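Long-range contact in encapsidation protein (Bacillus phage phi29, PDB 5HD9), which probably hydrolyses ATP through its P-loop ATPase domain to drive packaging of the viral DNA into the phage capsid: residues W98-I112 / N136-V148. Sequence-based numbering, arbitrary orientation.
Sequences WQSEKSNAYPNVSTI and NLMDTVFRNRERV
Trp98 lies against Leu137, Asn136 and Thr140 of helix 130-141, the crossover helix of a beta-alpha-beta unit (strand 109-115, helix 130-141, strand 149-153) in an ASCE-type P-loop ATPase fold. The Trp98 side chain enters the helix surface as a knob into the hole formed by Asn136, Leu137, Thr140 and Val141. From CB, with CG anti to the backbone N (chi1 164°), the indole swings toward the helix. Its CD2 and CE3 rest on CD1 of Leu137, CE2 lies by CA and CB of Leu137, CZ3 by Leu137 CG, CH2 by Leu137 CG and Thr140 CG2, and CZ2 ends 3.7 Å from CB of Thr140, at the ring edge. CG of Leu137 stands almost on the normal of the six-membered ring, 3.8 Å from its centroid, a CH-pi contact; the opposite face has CG of Lys102, offset toward the ring's periphery. Tryptophan suits this place because its broad faces take aliphatic groups while its one polar atom, NE1, lies at the ring edge and donates to Asn136 OD1 (2.8 Å, 155° at the hydrogen), in the carbonyl plane and on a lone pair. NZ of Lys102, tilted from that plane, also donates to Asn136 OD1 (2.8 Å); two bonds thus grip this oxygen and probably limit how the amide turns.

Deeper in, slender Val141 fits between Tyr106 and strand 109-112, its CG1 against CB and CG of Tyr106 and its CG2 by Ile112 CD1. Ile112 CD1 also meets CD2 of Leu137. It lies 3.4 Å from Phe142 CZ, whose ring has Val148 CB over its centre. Where the helix ends, one water donates to Tyr106 O and to Val141 O (2.7 Å) while accepting from Val109 N.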
loop_
_atom_site.group_PDB
_atom_site.type_symbol
_atom_site.label_atom_id
_atom_site.label_comp_id
_atom_site.label_asym_id
_atom_site.label_seq_id
_atom_site.Cartn_x
_atom_site.Cartn_y
_atom_site.Cartn_z
ATOM N N TRP A 98 -3.362 -12.544 8.845
ATOM C CA TRP A 98 -2.050 -12.024 9.225
ATOM C C TRP A 98 -1.446 -12.800 10.395
ATOM O O TRP A 98 -0.231 -12.991 10.452
ATOM C CB TRP A 98 -2.137 -10.535 9.579
ATOM C CG TRP A 98 -0.935 -10.039 10.335
ATOM C CD1 TRP A 98 -0.927 -9.446 11.565
ATOM C CD2 TRP A 98 0.433 -10.119 9.918
ATOM N NE1 TRP A 98 0.363 -9.143 11.935
ATOM C CE2 TRP A 98 1.216 -9.549 10.942
ATOM C CE3 TRP A 98 1.073 -10.616 8.780
ATOM C CZ2 TRP A 98 2.604 -9.459 10.859
ATOM C CZ3 TRP A 98 2.450 -10.525 8.698
ATOM C CH2 TRP A 98 3.201 -9.951 9.730
ATOM N N GLN A 99 -2.289 -13.254 11.317
ATOM C CA GLN A 99 -1.809 -13.983 12.491
ATOM C C GLN A 99 -0.999 -15.213 12.083
ATOM O O GLN A 99 0.005 -15.540 12.717
ATOM C CB GLN A 99 -2.979 -14.391 13.399
ATOM C CG GLN A 99 -3.822 -15.572 12.911
ATOM C CD GLN A 99 -4.584 -15.273 11.633
ATOM O OE1 GLN A 99 -4.965 -14.129 11.375
ATOM N NE2 GLN A 99 -4.811 -16.305 10.824
ATOM N N SER A 100 -1.427 -15.879 11.014
ATOM C CA SER A 100 -0.757 -17.087 10.535
ATOM C C SER A 100 0.516 -16.763 9.759
ATOM O O SER A 100 1.423 -17.590 9.669
ATOM C CB SER A 100 -1.699 -17.906 9.650
ATOM O OG SER A 100 -2.650 -18.608 10.428
ATOM N N GLU A 101 0.579 -15.560 9.200
ATOM C CA GLU A 101 1.718 -15.156 8.385
ATOM C C GLU A 101 2.893 -14.676 9.240
ATOM O O GLU A 101 3.992 -14.460 8.731
ATOM C CB GLU A 101 1.300 -14.054 7.405
ATOM C CG GLU A 101 0.210 -14.480 6.429
ATOM C CD GLU A 101 0.674 -15.563 5.477
ATOM O OE1 GLU A 101 1.563 -15.283 4.647
ATOM O OE2 GLU A 101 0.153 -16.697 5.559
ATOM N N LYS A 102 2.658 -14.524 10.541
ATOM C CA LYS A 102 3.665 -13.980 11.450
ATOM C C LYS A 102 4.799 -14.960 11.737
ATOM O O LYS A 102 5.869 -14.556 12.197
ATOM C CB LYS A 102 3.010 -13.555 12.765
ATOM C CG LYS A 102 2.249 -12.256 12.651
ATOM C CD LYS A 102 1.358 -12.001 13.850
ATOM C CE LYS A 102 2.143 -11.455 15.026
ATOM N NZ LYS A 102 1.234 -10.807 16.008
ATOM N N SER A 103 4.571 -16.239 11.466
ATOM C CA SER A 103 5.599 -17.255 11.680
ATOM C C SER A 103 6.745 -17.105 10.684
ATOM O O SER A 103 7.851 -17.591 10.920
ATOM C CB SER A 103 4.996 -18.658 11.576
ATOM O OG SER A 103 4.133 -18.761 10.458
ATOM N N ASN A 104 6.479 -16.431 9.570
ATOM C CA ASN A 104 7.489 -16.239 8.537
ATOM C C ASN A 104 8.433 -15.088 8.880
ATOM O O ASN A 104 8.170 -14.318 9.806
ATOM C CB ASN A 104 6.816 -15.990 7.184
ATOM C CG ASN A 104 6.013 -17.186 6.702
ATOM O OD1 ASN A 104 4.788 -17.125 6.596
ATOM N ND2 ASN A 104 6.702 -18.283 6.406
ATOM N N ALA A 105 9.526 -14.975 8.128
ATOM C CA ALA A 105 10.524 -13.935 8.359
ATOM C C ALA A 105 10.360 -12.775 7.380
ATOM O O ALA A 105 10.023 -12.974 6.212
ATOM C CB ALA A 105 11.926 -14.516 8.253
ATOM N N TYR A 106 10.607 -11.566 7.878
ATOM C CA TYR A 106 10.493 -10.340 7.096
ATOM C C TYR A 106 11.700 -9.450 7.403
ATOM O O TYR A 106 11.607 -8.541 8.223
ATOM C CB TYR A 106 9.181 -9.617 7.416
ATOM C CG TYR A 106 7.956 -10.480 7.211
ATOM C CD1 TYR A 106 7.397 -10.634 5.949
ATOM C CD2 TYR A 106 7.362 -11.145 8.274
ATOM C CE1 TYR A 106 6.282 -11.423 5.752
ATOM C CE2 TYR A 106 6.243 -11.940 8.086
ATOM C CZ TYR A 106 5.708 -12.073 6.822
ATOM O OH TYR A 106 4.597 -12.862 6.620
ATOM N N PRO A 107 12.842 -9.724 6.751
ATOM C CA PRO A 107 14.127 -9.131 7.145
ATOM C C PRO A 107 14.258 -7.615 6.979
ATOM O O PRO A 107 14.843 -6.987 7.858
ATOM C CB PRO A 107 15.130 -9.841 6.223
ATOM C CG PRO A 107 14.457 -11.110 5.834
ATOM C CD PRO A 107 13.019 -10.747 5.704
ATOM N N ASN A 108 13.752 -7.041 5.890
ATOM C CA ASN A 108 14.055 -5.643 5.578
ATOM C C ASN A 108 12.923 -4.918 4.854
ATOM O O ASN A 108 13.141 -4.288 3.820
ATOM C CB ASN A 108 15.334 -5.578 4.738
ATOM C CG ASN A 108 15.903 -4.173 4.636
ATOM O OD1 ASN A 108 15.768 -3.366 5.554
ATOM N ND2 ASN A 108 16.542 -3.877 3.510
ATOM N N VAL A 109 11.718 -5.001 5.405
ATOM C CA VAL A 109 10.562 -4.330 4.820
ATOM C C VAL A 109 10.583 -2.846 5.178
ATOM O O VAL A 109 10.803 -2.487 6.332
ATOM C CB VAL A 109 9.238 -4.965 5.304
ATOM C CG1 VAL A 109 8.034 -4.197 4.765
ATOM C CG2 VAL A 109 9.169 -6.428 4.885
ATOM N N SER A 110 10.359 -1.987 4.185
ATOM C CA SER A 110 10.284 -0.547 4.429
ATOM C C SER A 110 9.024 0.078 3.829
ATOM O O SER A 110 8.690 1.218 4.142
ATOM C CB SER A 110 11.524 0.157 3.872
ATOM O OG SER A 110 11.439 0.310 2.466
ATOM N N THR A 111 8.327 -0.659 2.970
ATOM C CA THR A 111 7.081 -0.167 2.390
ATOM C C THR A 111 5.975 -1.213 2.466
ATOM O O THR A 111 6.185 -2.382 2.133
ATOM C CB THR A 111 7.266 0.260 0.917
ATOM O OG1 THR A 111 8.251 1.299 0.836
ATOM C CG2 THR A 111 5.958 0.782 0.340
ATOM N N ILE A 112 4.802 -0.772 2.915
ATOM C CA ILE A 112 3.588 -1.577 2.878
ATOM C C ILE A 112 2.551 -0.867 2.017
ATOM O O ILE A 112 2.266 0.311 2.232
ATOM C CB ILE A 112 2.995 -1.812 4.285
ATOM C CG1 ILE A 112 4.000 -2.540 5.178
ATOM C CG2 ILE A 112 1.688 -2.609 4.190
ATOM C CD1 ILE A 112 3.657 -2.487 6.662
ATOM N N ASN A 136 -0.480 -4.066 14.057
ATOM C CA ASN A 136 0.393 -5.160 14.470
ATOM C C ASN A 136 1.333 -5.578 13.341
ATOM O O ASN A 136 2.519 -5.822 13.567
ATOM C CB ASN A 136 -0.429 -6.364 14.934
ATOM C CG ASN A 136 0.441 -7.526 15.381
ATOM O OD1 ASN A 136 0.677 -8.465 14.623
ATOM N ND2 ASN A 136 0.930 -7.463 16.616
ATOM N N LEU A 137 0.796 -5.654 12.128
ATOM C CA LEU A 137 1.592 -5.984 10.952
ATOM C C LEU A 137 2.724 -4.975 10.780
ATOM O O LEU A 137 3.870 -5.355 10.541
ATOM C CB LEU A 137 0.705 -6.023 9.703
ATOM C CG LEU A 137 1.294 -6.572 8.399
ATOM C CD1 LEU A 137 0.171 -7.030 7.487
ATOM C CD2 LEU A 137 2.148 -5.547 7.675
HETATM N N MSE A 138 2.401 -3.694 10.920
HETATM C CA MSE A 138 3.381 -2.626 10.748
HETATM C C MSE A 138 4.500 -2.703 11.785
HETATM O O MSE A 138 5.679 -2.645 11.434
HETATM C CB MSE A 138 2.689 -1.262 10.822
HETATM C CG MSE A 138 1.783 -0.987 9.638
HETATM SE SE MSE A 138 0.722 0.630 9.836
HETATM C CE MSE A 138 2.187 1.905 9.935
ATOM N N ASP A 139 4.143 -2.834 13.058
ATOM C CA ASP A 139 5.155 -2.923 14.106
ATOM C C ASP A 139 6.004 -4.179 13.941
ATOM O O ASP A 139 7.188 -4.182 14.279
ATOM C CB ASP A 139 4.517 -2.918 15.496
ATOM C CG ASP A 139 4.751 -1.616 16.252
ATOM O OD1 ASP A 139 5.739 -0.900 15.978
ATOM O OD2 ASP A 139 3.943 -1.314 17.148
ATOM N N THR A 140 5.402 -5.247 13.426
ATOM C CA THR A 140 6.122 -6.502 13.257
ATOM C C THR A 140 7.245 -6.366 12.226
ATOM O O THR A 140 8.358 -6.842 12.454
ATOM C CB THR A 140 5.172 -7.648 12.831
ATOM O OG1 THR A 140 4.223 -7.900 13.872
ATOM C CG2 THR A 140 5.950 -8.932 12.554
ATOM N N VAL A 141 6.960 -5.714 11.100
ATOM C CA VAL A 141 7.903 -5.694 9.982
ATOM C C VAL A 141 8.738 -4.413 9.896
ATOM O O VAL A 141 9.809 -4.419 9.287
ATOM C CB VAL A 141 7.172 -5.906 8.630
ATOM C CG1 VAL A 141 6.408 -7.220 8.648
ATOM C CG2 VAL A 141 6.242 -4.739 8.303
ATOM N N PHE A 142 8.261 -3.324 10.499
ATOM C CA PHE A 142 9.040 -2.083 10.547
ATOM C C PHE A 142 9.896 -2.028 11.805
ATOM O O PHE A 142 9.386 -2.027 12.926
ATOM C CB PHE A 142 8.131 -0.848 10.490
ATOM C CG PHE A 142 7.469 -0.629 9.152
ATOM C CD1 PHE A 142 7.950 -1.241 8.004
ATOM C CD2 PHE A 142 6.365 0.199 9.046
ATOM C CE1 PHE A 142 7.340 -1.032 6.782
ATOM C CE2 PHE A 142 5.753 0.411 7.825
ATOM C CZ PHE A 142 6.241 -0.205 6.692
ATOM N N ARG A 143 11.207 -1.975 11.599
ATOM C CA ARG A 143 12.169 -1.962 12.692
ATOM C C ARG A 143 12.121 -0.646 13.463
ATOM O O ARG A 143 12.247 -0.628 14.690
ATOM C CB ARG A 143 13.576 -2.199 12.149
ATOM C CG ARG A 143 14.610 -2.472 13.215
ATOM C CD ARG A 143 15.152 -3.884 13.098
ATOM N NE ARG A 143 16.347 -4.068 13.913
ATOM C CZ ARG A 143 17.284 -4.980 13.678
ATOM N NH1 ARG A 143 17.179 -5.803 12.641
ATOM N NH2 ARG A 143 18.332 -5.063 14.481
ATOM N N ASN A 144 11.956 0.455 12.738
ATOM C CA ASN A 144 11.779 1.762 13.360
ATOM C C ASN A 144 11.052 2.726 12.421
ATOM O O ASN A 144 10.586 2.330 11.356
ATOM C CB ASN A 144 13.130 2.338 13.793
ATOM C CG ASN A 144 14.139 2.385 12.665
ATOM O OD1 ASN A 144 13.805 2.697 11.522
ATOM N ND2 ASN A 144 15.388 2.068 12.984
ATOM N N ARG A 145 10.959 3.987 12.830
ATOM C CA ARG A 145 10.162 4.983 12.120
ATOM C C ARG A 145 10.900 5.614 10.939
ATOM O O ARG A 145 10.297 6.315 10.134
ATOM C CB ARG A 145 9.726 6.084 13.093
ATOM C CG ARG A 145 8.926 5.583 14.288
ATOM C CD ARG A 145 8.766 6.670 15.350
ATOM N NE ARG A 145 8.516 7.990 14.768
ATOM C CZ ARG A 145 7.314 8.483 14.481
ATOM N NH1 ARG A 145 6.213 7.777 14.712
ATOM N NH2 ARG A 145 7.212 9.697 13.955
ATOM N N GLU A 146 12.201 5.372 10.834
ATOM C CA GLU A 146 13.003 6.027 9.804
ATOM C C GLU A 146 12.802 5.401 8.423
ATOM O O GLU A 146 13.105 4.227 8.207
ATOM C CB GLU A 146 14.487 5.984 10.174
ATOM C CG GLU A 146 15.348 6.961 9.383
ATOM C CD GLU A 146 15.052 8.411 9.724
ATOM O OE1 GLU A 146 14.883 8.721 10.922
ATOM O OE2 GLU A 146 14.984 9.241 8.793
ATOM N N ARG A 147 12.291 6.202 7.495
ATOM C CA ARG A 147 12.187 5.811 6.092
ATOM C C ARG A 147 11.410 4.512 5.903
ATOM O O ARG A 147 11.794 3.656 5.107
ATOM C CB ARG A 147 13.583 5.681 5.480
ATOM C CG ARG A 147 14.342 6.997 5.438
ATOM C CD ARG A 147 15.801 6.794 5.078
ATOM N NE ARG A 147 16.540 8.054 5.080
ATOM C CZ ARG A 147 17.854 8.152 4.907
ATOM N NH1 ARG A 147 18.586 7.063 4.716
ATOM N NH2 ARG A 147 18.438 9.342 4.924
ATOM N N VAL A 148 10.325 4.371 6.659
ATOM C CA VAL A 148 9.356 3.315 6.415
ATOM C C VAL A 148 8.004 3.978 6.220
ATOM O O VAL A 148 7.767 5.070 6.731
ATOM C CB VAL A 148 9.285 2.288 7.569
ATOM C CG1 VAL A 148 10.642 1.640 7.786
ATOM C CG2 VAL A 148 8.788 2.940 8.852
HETATM O O HOH W 1 11.523 -6.020 8.011
HETATM O O HOH W 2 12.245 -2.596 8.569
#